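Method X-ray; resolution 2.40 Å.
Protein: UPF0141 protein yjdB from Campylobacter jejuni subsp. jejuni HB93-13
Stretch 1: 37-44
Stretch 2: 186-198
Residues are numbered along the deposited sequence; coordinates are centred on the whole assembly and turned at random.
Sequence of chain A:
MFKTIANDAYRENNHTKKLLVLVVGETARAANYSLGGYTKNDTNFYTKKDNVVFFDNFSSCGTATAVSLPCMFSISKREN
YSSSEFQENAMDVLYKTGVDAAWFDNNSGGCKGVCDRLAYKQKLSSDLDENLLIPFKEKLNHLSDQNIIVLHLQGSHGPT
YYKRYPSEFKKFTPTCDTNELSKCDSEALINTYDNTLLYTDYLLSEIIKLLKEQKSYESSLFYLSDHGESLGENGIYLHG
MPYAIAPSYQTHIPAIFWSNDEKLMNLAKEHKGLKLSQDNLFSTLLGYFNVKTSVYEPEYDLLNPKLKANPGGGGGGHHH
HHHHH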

# COMPACT_ATOMS: atom_id res chain seq x y z
N GLY A 37 -12.19 -1.53 13.55
CA GLY A 37 -13.41 -1.97 14.20
C GLY A 37 -14.04 -3.25 13.69
O GLY A 37 -15.21 -3.52 13.97
N TYR A 38 -13.29 -4.02 12.90
CA TYR A 38 -13.72 -5.37 12.54
C TYR A 38 -13.58 -6.27 13.76
O TYR A 38 -12.54 -6.29 14.41
N THR A 39 -14.62 -7.02 14.09
CA THR A 39 -14.61 -7.76 15.35
C THR A 39 -14.57 -9.30 15.25
O THR A 39 -14.15 -9.96 16.20
N LYS A 40 -14.94 -9.87 14.10
CA LYS A 40 -15.01 -11.32 13.93
C LYS A 40 -13.64 -11.94 14.18
O LYS A 40 -13.51 -12.84 15.00
N ASN A 41 -12.63 -11.48 13.45
CA ASN A 41 -11.25 -11.94 13.68
C ASN A 41 -10.31 -10.75 13.85
O ASN A 41 -10.44 -9.76 13.15
N ASP A 42 -9.39 -10.83 14.81
CA ASP A 42 -8.44 -9.74 15.07
C ASP A 42 -7.31 -9.75 14.05
O ASP A 42 -6.18 -10.18 14.35
N THR A 43 -7.60 -9.25 12.85
CA THR A 43 -6.65 -9.28 11.73
C THR A 43 -5.41 -8.41 11.93
O THR A 43 -4.38 -8.61 11.29
N ASN A 44 -5.52 -7.42 12.81
CA ASN A 44 -4.43 -6.48 13.02
C ASN A 44 -3.71 -6.67 14.36
O ASN A 44 -3.27 -5.71 14.98
N SER A 186 -19.47 -19.63 3.81
CA SER A 186 -18.96 -18.27 3.68
C SER A 186 -18.08 -17.90 4.88
O SER A 186 -17.09 -17.17 4.70
N GLU A 187 -18.40 -18.41 6.07
CA GLU A 187 -17.52 -18.13 7.22
C GLU A 187 -16.11 -18.67 7.00
O GLU A 187 -15.14 -18.03 7.40
N ALA A 188 -16.00 -19.83 6.37
CA ALA A 188 -14.71 -20.44 6.11
C ALA A 188 -13.96 -19.60 5.09
O ALA A 188 -12.73 -19.49 5.15
N LEU A 189 -14.70 -19.04 4.14
CA LEU A 189 -14.08 -18.19 3.13
C LEU A 189 -13.53 -16.94 3.80
O LEU A 189 -12.39 -16.55 3.56
N ILE A 190 -14.34 -16.33 4.68
CA ILE A 190 -13.92 -15.12 5.39
C ILE A 190 -12.68 -15.39 6.24
O ILE A 190 -11.76 -14.55 6.30
N ASN A 191 -12.67 -16.54 6.92
CA ASN A 191 -11.53 -16.90 7.74
C ASN A 191 -10.26 -16.92 6.90
O ASN A 191 -9.24 -16.35 7.28
N THR A 192 -10.34 -17.56 5.74
CA THR A 192 -9.19 -17.67 4.85
C THR A 192 -8.70 -16.30 4.42
O THR A 192 -7.50 -16.05 4.37
N TYR A 193 -9.66 -15.43 4.11
CA TYR A 193 -9.36 -14.08 3.66
C TYR A 193 -8.69 -13.30 4.78
O TYR A 193 -7.72 -12.56 4.53
N ASP A 194 -9.19 -13.47 6.00
CA ASP A 194 -8.66 -12.80 7.18
C ASP A 194 -7.25 -13.26 7.57
O ASP A 194 -6.41 -12.46 8.03
N ASN A 195 -6.99 -14.55 7.36
CA ASN A 195 -5.64 -15.08 7.56
C ASN A 195 -4.64 -14.35 6.67
O ASN A 195 -3.54 -14.05 7.11
N THR A 196 -5.02 -14.09 5.42
CA THR A 196 -4.13 -13.40 4.50
C THR A 196 -3.84 -11.99 5.01
O THR A 196 -2.74 -11.47 4.83
N LEU A 197 -4.83 -11.37 5.65
CA LEU A 197 -4.66 -10.03 6.22
C LEU A 197 -3.72 -10.07 7.42
O LEU A 197 -2.88 -9.18 7.60
N LEU A 198 -3.88 -11.11 8.24
CA LEU A 198 -3.05 -11.35 9.42
C LEU A 198 -1.59 -11.51 9.02
O LEU A 198 -0.70 -10.90 9.61

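Residues 37-44 form an irregular loop that lies against one face of the helix 186-198. The contact is modest, burying 439 Å² counted over both sides, and much of it is polar. On the helix, Glu187, Ile190, Asn191, Asp194, Leu197 and Leu198 meet the loop. These positions recur every three or four residues, so they share one helical face. Ala188 points away, and Leu189, Thr192, Tyr193 and Thr196 do not reach the loop.

Asp194 is the centre of the polar network. Its CA-to-CB bond points toward the loop, with chi1 in the m well. OD2 accepts two hydrogen bonds from the loop. One comes from Tyr38, with OH to Asp194 OD2 at 2.5 Å, a short bond. The other comes from Asn41, with ND2 to Asp194 OD2 at 3.0 Å and an N-H...O angle of 144°. Asp194 OD1 is satisfied elsewhere in the structure. Both carboxylate oxygens of this buried side chain therefore have partners.

Tyr38 points toward the helix with chi1 t. Asp194 OD2 sits at the edge of its ring, near the ring plane, where it can accept the hydroxyl's hydrogen bond. The same hydroxyl touches a methyl group, with Tyr38 OH 3.3 Å from Ile190 CG2. Ile190 also points toward the loop, with both chi angles m.

Asn41 points toward the helix in the m rotamer. Its ND2 serves two acceptors. Besides Asp194, it donates to Asn191, with Asn41 ND2 to Asn191 OD1 at 3.1 Å and an angle of 159°. The Asn191 CA-to-CB bond runs sideways, but the m rotamer brings the end of the side chain nearer the loop. Asn191 ND2 is hydrogen-bonded elsewhere in the structure, so both ends of this amide are used. Asn41 OD1 lies 2.8 Å from Lys40 O, but both are acceptors and no hydrogen bond forms.

Lys40 is exposed, and so is its partner Glu187. Lys40 points toward the helix with chi1 t, chi2 off-rotamer at 99°, chi3 t and chi4 m. Lys40 NZ forms a salt bridge with Glu187 OE1 at 3.4 Å, and the hydrogen bond within it is weak. Glu187 starts sideways, and its m, t side chain brings the carboxylate nearer the lysine. Lys40 NZ is also 3.6 Å from Asn191 OD1, a contact without a hydrogen bond.

Toward Leu198 no side-chain hydrogen bond crosses the contact; carbon atoms pack against each other and against carbonyl oxygens. Thr43, buried and directed sideways with chi1 p, places CG2 3.7 Å from Asp194 CB. Thr43 CB lies 4.1 Å from Leu197 CB. Thr43 OG1 is hydrogen-bonded elsewhere in the structure. Leu197 points toward the loop as m, t. Leu198 starts sideways, but its t, p rotamer brings CD1 to 3.6 Å from Thr43 O and 3.8 Å from Asp42 O. Thr43 O also receives a CA-H...O contact from Leu198 CA at 3.6 Å. Asp42 itself points away, and its OD1 is hydrogen-bonded elsewhere in the structure.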

# COMPACT_ATOMS: atom_id res chain seq x y z
CB TYR A 38 -12.90 -5.89 11.35
CG TYR A 38 -13.23 -7.28 10.84
CD1 TYR A 38 -14.47 -7.59 10.30
CD2 TYR A 38 -12.25 -8.27 10.85
CE1 TYR A 38 -14.75 -8.87 9.81
CE2 TYR A 38 -12.51 -9.53 10.36
CZ TYR A 38 -13.75 -9.84 9.84
OH TYR A 38 -13.97 -11.12 9.37
CB THR A 39 -15.82 -7.34 16.17
OG1 THR A 39 -16.97 -7.41 15.32
CG2 THR A 39 -15.69 -5.91 16.60
CB LYS A 40 -15.52 -11.68 12.54
CG LYS A 40 -15.49 -13.17 12.17
CD LYS A 40 -16.85 -13.85 12.35
CE LYS A 40 -16.77 -15.35 12.05
NZ LYS A 40 -16.26 -15.68 10.68
CB ASN A 41 -10.77 -12.84 12.53
CG ASN A 41 -11.64 -14.08 12.36
OD1 ASN A 41 -12.09 -14.67 13.35
ND2 ASN A 41 -11.88 -14.49 11.12
CB ASP A 42 -7.86 -9.83 16.48
CG ASP A 42 -6.97 -8.63 16.81
OD1 ASP A 42 -7.08 -7.60 16.12
OD2 ASP A 42 -6.14 -8.73 17.74
CB THR A 43 -7.33 -8.83 10.43
OG1 THR A 43 -7.95 -7.56 10.65
CG2 THR A 43 -8.37 -9.85 10.00
CB ASN A 44 -4.97 -5.07 12.90
CG ASN A 44 -5.56 -4.82 11.54
OD1 ASN A 44 -6.72 -4.41 11.42
ND2 ASN A 44 -4.78 -5.04 10.50
CB SER A 186 -20.11 -17.25 3.48
OG SER A 186 -20.95 -17.17 4.60
CB GLU A 187 -18.08 -18.71 8.51
CG GLU A 187 -19.33 -18.02 9.01
CD GLU A 187 -19.51 -18.19 10.51
OE1 GLU A 187 -18.48 -18.25 11.23
OE2 GLU A 187 -20.67 -18.26 10.97
CB ALA A 188 -14.85 -21.92 5.62
CB LEU A 189 -15.07 -17.84 2.03
CG LEU A 189 -14.56 -16.87 0.97
CD1 LEU A 189 -13.30 -17.42 0.32
CD2 LEU A 189 -15.62 -16.56 -0.07
CB ILE A 190 -15.04 -14.55 6.29
CG1 ILE A 190 -16.35 -14.38 5.50
CG2 ILE A 190 -14.60 -13.27 7.00
CD1 ILE A 190 -16.29 -13.34 4.47
CB ASN A 191 -11.71 -18.28 8.40
CG ASN A 191 -12.73 -18.28 9.54
OD1 ASN A 191 -13.04 -17.24 10.12
ND2 ASN A 191 -13.22 -19.47 9.87
CB THR A 192 -9.55 -18.50 3.61
OG1 THR A 192 -10.35 -19.62 4.01
CG2 THR A 192 -8.30 -18.97 2.89
CB TYR A 193 -10.65 -13.37 3.17
CG TYR A 193 -10.41 -11.95 2.67
CD1 TYR A 193 -9.83 -11.72 1.43
CD2 TYR A 193 -10.78 -10.85 3.45
CE1 TYR A 193 -9.59 -10.43 0.97
CE2 TYR A 193 -10.56 -9.55 2.99
CZ TYR A 193 -9.97 -9.35 1.75
OH TYR A 193 -9.74 -8.07 1.30
CB ASP A 194 -9.60 -12.99 8.36
CG ASP A 194 -10.84 -12.13 8.24
OD1 ASP A 194 -10.86 -11.26 7.35
OD2 ASP A 194 -11.77 -12.29 9.06
CB ASN A 195 -5.57 -16.57 7.25
CG ASN A 195 -6.22 -17.41 8.32
OD1 ASN A 195 -6.43 -16.97 9.44
ND2 ASN A 195 -6.56 -18.65 7.96
CB THR A 196 -4.70 -13.30 3.07
OG1 THR A 196 -5.81 -12.39 3.03
CG2 THR A 196 -5.14 -14.63 2.60
CB LEU A 197 -6.02 -9.46 6.63
CG LEU A 197 -7.05 -9.15 5.52
CD1 LEU A 197 -8.35 -8.63 6.08
CD2 LEU A 197 -6.49 -8.16 4.49
CB LEU A 198 -3.53 -12.60 10.15
CG LEU A 198 -2.93 -12.89 11.52
CD1 LEU A 198 -3.30 -11.78 12.49
CD2 LEU A 198 -3.47 -14.23 12.02